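Local coordinates for LAO/AO transport system kinase (Escherichia coli, PDB 2P67), which belongs to the MeaB family of P-loop GTPases and probably binds a nucleotide, at residues E20-E32 / A114-S126. Residues are numbered along the deposited sequence; the frame is centred on the assembly and turned at random.
Sequences ERATLAQAMTLVE and ARAEAAFIRPVPS
Arg122 reaches from strand 119-124 to helix 21-32, and its contacts can be traced atom by atom. Its CB points toward the helix, and CB, CG and CD all run past the sulfur of Met28, Arg122 CG coming to 3.5 Å from Met28 SD. From there CG, anti to the backbone N (chi1 -171°), and a bend at chi2 set the course of the chain and turn the guanidinium along the helix. NE is linked through water 3 to Glu32 OE2 and to the carbonyl of Pro123. CZ lies closest to Met28 CB, which sits over the centre of one guanidinium face. Arg122 NH1 makes two bonds, both close to the guanidinium plane: one to Thr29 OG1 at 3.0 Å, nearly straight at 169°, the other the salt bridge to Glu32 OE1 at 2.8 Å, where the carboxylate is met from above its plane. NH2 adds a weak bond to Ala25 O, and water 2 joins it to Thr29 OG1.

Two residues earlier on the strand, Phe120 supplies the apolar half. Leu24 CD2 stands 3.5 Å from the centroid of the Phe120 ring and only 4° off the normal, a CH-pi contact over the face, while Met28 SD lies at the edge, a Met-aromatic contact. Beyond the ring, the Arg21 guanidinium has Glu117 O over one face.

The strand is outermost in the parallel sheet of this P-loop domain, and the helix runs nearly parallel to it; Leu143 and Cys144 of helix 133-146 continue the apolar packing around Leu24 and Met28. Hydrogen bonds from NH1 and NH2 and the packing of Met28 CB over one face together restrict rotation of the Arg122 guanidinium, whose positive charge the carboxylate of Glu32 is likely to offset.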
loop_
_atom_site.group_PDB
_atom_site.type_symbol
_atom_site.label_atom_id
_atom_site.label_comp_id
_atom_site.label_asym_id
_atom_site.label_seq_id
_atom_site.Cartn_x
_atom_site.Cartn_y
_atom_site.Cartn_z
ATOM N N GLU A 20 10.185 -29.299 25.776
ATOM C CA GLU A 20 9.294 -30.451 25.853
ATOM C C GLU A 20 8.116 -30.288 24.895
ATOM O O GLU A 20 7.301 -29.379 25.048
ATOM C CB GLU A 20 8.811 -30.676 27.279
ATOM C CG GLU A 20 9.932 -31.159 28.198
ATOM C CD GLU A 20 9.448 -31.579 29.574
ATOM O OE1 GLU A 20 8.218 -31.699 29.784
ATOM O OE2 GLU A 20 10.323 -31.800 30.450
ATOM N N ARG A 21 8.041 -31.186 23.917
ATOM C CA ARG A 21 7.048 -31.061 22.823
ATOM C C ARG A 21 5.599 -31.194 23.287
ATOM O O ARG A 21 4.705 -30.515 22.755
ATOM C CB ARG A 21 7.381 -32.030 21.690
ATOM C CG ARG A 21 8.641 -31.634 20.937
ATOM C CD ARG A 21 9.024 -32.680 19.911
ATOM N NE ARG A 21 9.487 -33.907 20.551
ATOM C CZ ARG A 21 9.498 -35.108 19.966
ATOM N NH1 ARG A 21 9.061 -35.258 18.715
ATOM N NH2 ARG A 21 9.945 -36.166 20.636
ATOM N N ALA A 22 5.363 -32.048 24.293
ATOM C CA ALA A 22 3.995 -32.247 24.804
ATOM C C ALA A 22 3.458 -30.962 25.433
ATOM O O ALA A 22 2.287 -30.615 25.239
ATOM C CB ALA A 22 3.938 -33.407 25.789
ATOM N N THR A 23 4.333 -30.242 26.145
ATOM C CA THR A 23 3.944 -28.987 26.777
ATOM C C THR A 23 3.710 -27.891 25.729
ATOM O O THR A 23 2.776 -27.119 25.863
ATOM C CB THR A 23 4.921 -28.514 27.893
ATOM O OG1 THR A 23 4.924 -29.464 28.961
ATOM C CG2 THR A 23 4.459 -27.184 28.482
ATOM N N LEU A 24 4.549 -27.832 24.702
ATOM C CA LEU A 24 4.322 -26.898 23.616
ATOM C C LEU A 24 2.941 -27.128 22.973
ATOM O O LEU A 24 2.173 -26.182 22.812
ATOM C CB LEU A 24 5.435 -26.971 22.567
ATOM C CG LEU A 24 5.330 -25.960 21.410
ATOM C CD1 LEU A 24 5.209 -24.502 21.888
ATOM C CD2 LEU A 24 6.484 -26.118 20.441
ATOM N N ALA A 25 2.626 -28.380 22.649
ATOM C CA ALA A 25 1.330 -28.697 22.029
ATOM C C ALA A 25 0.189 -28.306 22.955
ATOM O O ALA A 25 -0.807 -27.729 22.519
ATOM C CB ALA A 25 1.269 -30.156 21.685
ATOM N N GLN A 26 0.346 -28.616 24.244
ATOM C CA GLN A 26 -0.654 -28.280 25.254
ATOM C C GLN A 26 -0.862 -26.769 25.351
ATOM O O GLN A 26 -1.977 -26.299 25.464
ATOM C CB GLN A 26 -0.186 -28.759 26.624
ATOM C CG GLN A 26 -0.712 -30.085 27.094
ATOM C CD GLN A 26 -0.341 -30.278 28.571
ATOM O OE1 GLN A 26 -1.137 -29.991 29.468
ATOM N NE2 GLN A 26 0.892 -30.687 28.820
ATOM N N ALA A 27 0.238 -26.017 25.363
ATOM C CA ALA A 27 0.180 -24.551 25.427
ATOM C C ALA A 27 -0.508 -23.953 24.187
ATOM O O ALA A 27 -1.323 -23.019 24.280
ATOM C CB ALA A 27 1.616 -23.979 25.606
ATOM N N MET A 28 -0.172 -24.474 23.012
ATOM C CA MET A 28 -0.855 -24.052 21.788
ATOM C C MET A 28 -2.370 -24.326 21.869
ATOM O O MET A 28 -3.171 -23.456 21.575
ATOM C CB MET A 28 -0.237 -24.732 20.564
ATOM C CG MET A 28 1.241 -24.383 20.348
ATOM S SD MET A 28 1.787 -24.934 18.729
ATOM C CE MET A 28 3.363 -24.039 18.600
ATOM N N THR A 29 -2.753 -25.529 22.297
ATOM C CA THR A 29 -4.178 -25.875 22.452
ATOM C C THR A 29 -4.892 -24.916 23.397
ATOM O O THR A 29 -6.001 -24.440 23.093
ATOM C CB THR A 29 -4.360 -27.350 22.877
ATOM O OG1 THR A 29 -3.955 -28.188 21.792
ATOM C CG2 THR A 29 -5.835 -27.671 23.214
ATOM N N LEU A 30 -4.223 -24.574 24.494
ATOM C CA LEU A 30 -4.743 -23.604 25.457
ATOM C C LEU A 30 -4.985 -22.241 24.829
ATOM O O LEU A 30 -6.026 -21.626 25.048
ATOM C CB LEU A 30 -3.783 -23.480 26.651
ATOM C CG LEU A 30 -4.157 -22.491 27.758
ATOM C CD1 LEU A 30 -5.369 -22.983 28.542
ATOM C CD2 LEU A 30 -2.964 -22.273 28.682
ATOM N N VAL A 31 -3.997 -21.763 24.070
ATOM C CA VAL A 31 -4.088 -20.495 23.332
ATOM C C VAL A 31 -5.211 -20.517 22.274
ATOM O O VAL A 31 -5.792 -19.476 21.949
ATOM C CB VAL A 31 -2.694 -20.131 22.715
ATOM C CG1 VAL A 31 -2.786 -18.957 21.738
ATOM C CG2 VAL A 31 -1.708 -19.842 23.830
ATOM N N GLU A 32 -5.535 -21.698 21.765
ATOM C CA GLU A 32 -6.615 -21.855 20.782
ATOM C C GLU A 32 -8.023 -22.081 21.366
ATOM O O GLU A 32 -9.021 -22.105 20.625
ATOM C CB GLU A 32 -6.271 -22.990 19.831
ATOM C CG GLU A 32 -5.069 -22.717 18.957
ATOM C CD GLU A 32 -4.809 -23.860 18.008
ATOM O OE1 GLU A 32 -4.896 -25.025 18.465
ATOM O OE2 GLU A 32 -4.534 -23.591 16.807
ATOM N N ALA A 114 7.689 -34.524 9.409
ATOM C CA ALA A 114 6.750 -34.989 10.440
ATOM C C ALA A 114 7.372 -36.015 11.391
ATOM O O ALA A 114 6.986 -36.111 12.564
ATOM C CB ALA A 114 5.511 -35.567 9.792
ATOM N N ARG A 115 8.329 -36.779 10.878
ATOM C CA ARG A 115 8.961 -37.858 11.625
ATOM C C ARG A 115 10.189 -37.395 12.380
ATOM O O ARG A 115 10.742 -38.148 13.173
ATOM C CB ARG A 115 9.335 -39.002 10.686
ATOM C CG ARG A 115 8.126 -39.660 10.029
ATOM C CD ARG A 115 8.530 -40.717 9.005
ATOM N NE ARG A 115 9.155 -41.881 9.630
ATOM C CZ ARG A 115 9.167 -43.102 9.097
ATOM N NH1 ARG A 115 8.568 -43.334 7.928
ATOM N NH2 ARG A 115 9.770 -44.097 9.742
ATOM N N ALA A 116 10.625 -36.162 12.131
ATOM C CA ALA A 116 11.818 -35.649 12.787
ATOM C C ALA A 116 11.484 -35.160 14.187
ATOM O O ALA A 116 10.566 -34.368 14.365
ATOM C CB ALA A 116 12.443 -34.537 11.961
ATOM N N GLU A 117 12.225 -35.634 15.187
ATOM C CA GLU A 117 11.968 -35.208 16.577
ATOM C C GLU A 117 12.402 -33.759 16.840
ATOM O O GLU A 117 11.906 -33.110 17.767
ATOM C CB GLU A 117 12.641 -36.168 17.577
ATOM C CG GLU A 117 12.047 -37.586 17.566
ATOM C CD GLU A 117 12.771 -38.552 18.502
ATOM O OE1 GLU A 117 13.877 -38.216 19.000
ATOM O OE2 GLU A 117 12.226 -39.658 18.738
ATOM N N ALA A 118 13.319 -33.261 16.005
ATOM C CA ALA A 118 13.794 -31.881 16.098
ATOM C C ALA A 118 12.900 -30.912 15.317
ATOM O O ALA A 118 13.221 -29.726 15.199
ATOM C CB ALA A 118 15.264 -31.779 15.636
ATOM N N ALA A 119 11.785 -31.420 14.786
ATOM C CA ALA A 119 10.773 -30.563 14.157
ATOM C C ALA A 119 9.442 -30.523 14.943
ATOM O O ALA A 119 9.205 -31.327 15.872
ATOM C CB ALA A 119 10.557 -30.963 12.706
ATOM N N PHE A 120 8.582 -29.570 14.586
ATOM C CA PHE A 120 7.291 -29.406 15.241
ATOM C C PHE A 120 6.400 -28.707 14.214
ATOM O O PHE A 120 6.718 -27.598 13.787
ATOM C CB PHE A 120 7.452 -28.536 16.506
ATOM C CG PHE A 120 6.229 -28.500 17.395
ATOM C CD1 PHE A 120 6.126 -29.362 18.498
ATOM C CD2 PHE A 120 5.191 -27.597 17.146
ATOM C CE1 PHE A 120 4.993 -29.343 19.334
ATOM C CE2 PHE A 120 4.061 -27.560 17.975
ATOM C CZ PHE A 120 3.961 -28.453 19.080
ATOM N N ILE A 121 5.294 -29.342 13.836
ATOM C CA ILE A 121 4.384 -28.787 12.826
ATOM C C ILE A 121 2.984 -28.525 13.410
ATOM O O ILE A 121 2.387 -29.433 13.994
ATOM C CB ILE A 121 4.268 -29.740 11.587
ATOM C CG1 ILE A 121 5.647 -30.092 11.025
ATOM C CG2 ILE A 121 3.367 -29.116 10.510
ATOM C CD1 ILE A 121 5.690 -31.427 10.280
ATOM N N ARG A 122 2.459 -27.308 13.248
ATOM C CA ARG A 122 1.133 -26.960 13.780
ATOM C C ARG A 122 0.322 -26.129 12.779
ATOM O O ARG A 122 0.820 -25.120 12.282
ATOM C CB ARG A 122 1.288 -26.187 15.098
ATOM C CG ARG A 122 -0.016 -25.956 15.863
ATOM C CD ARG A 122 -0.485 -27.227 16.589
ATOM N NE ARG A 122 -1.696 -26.934 17.356
ATOM C CZ ARG A 122 -1.944 -27.377 18.592
ATOM N NH1 ARG A 122 -3.078 -27.020 19.181
ATOM N NH2 ARG A 122 -1.064 -28.148 19.249
ATOM N N PRO A 123 -0.928 -26.546 12.477
ATOM C CA PRO A 123 -1.811 -25.774 11.598
ATOM C C PRO A 123 -2.542 -24.638 12.316
ATOM O O PRO A 123 -2.886 -24.742 13.506
ATOM C CB PRO A 123 -2.803 -26.832 11.099
ATOM C CG PRO A 123 -2.943 -27.741 12.322
ATOM C CD PRO A 123 -1.558 -27.817 12.902
ATOM N N VAL A 124 -2.790 -23.558 11.590
ATOM C CA VAL A 124 -3.593 -22.457 12.092
ATOM C C VAL A 124 -4.841 -22.332 11.212
ATOM O O VAL A 124 -4.713 -22.104 10.007
ATOM C CB VAL A 124 -2.797 -21.132 12.084
ATOM C CG1 VAL A 124 -3.650 -19.996 12.588
ATOM C CG2 VAL A 124 -1.549 -21.288 12.907
ATOM N N PRO A 125 -6.044 -22.526 11.799
ATOM C CA PRO A 125 -7.315 -22.396 11.054
ATOM C C PRO A 125 -7.608 -20.960 10.612
ATOM O O PRO A 125 -7.305 -20.018 11.356
ATOM C CB PRO A 125 -8.374 -22.874 12.071
ATOM C CG PRO A 125 -7.748 -22.706 13.400
ATOM C CD PRO A 125 -6.266 -22.901 13.210
ATOM N N SER A 126 -8.184 -20.809 9.412
ATOM C CA SER A 126 -8.668 -19.522 8.889
ATOM C C SER A 126 -9.393 -18.707 9.958
ATOM O O SER A 126 -10.251 -19.247 10.667
ATOM C CB SER A 126 -9.643 -19.766 7.724
ATOM O OG SER A 126 -8.972 -20.223 6.566
HETATM O O HOH W 1 8.586 -33.774 16.807
HETATM O O HOH W 2 -2.390 -30.232 21.267
HETATM O O HOH W 3 -4.016 -26.526 15.391
#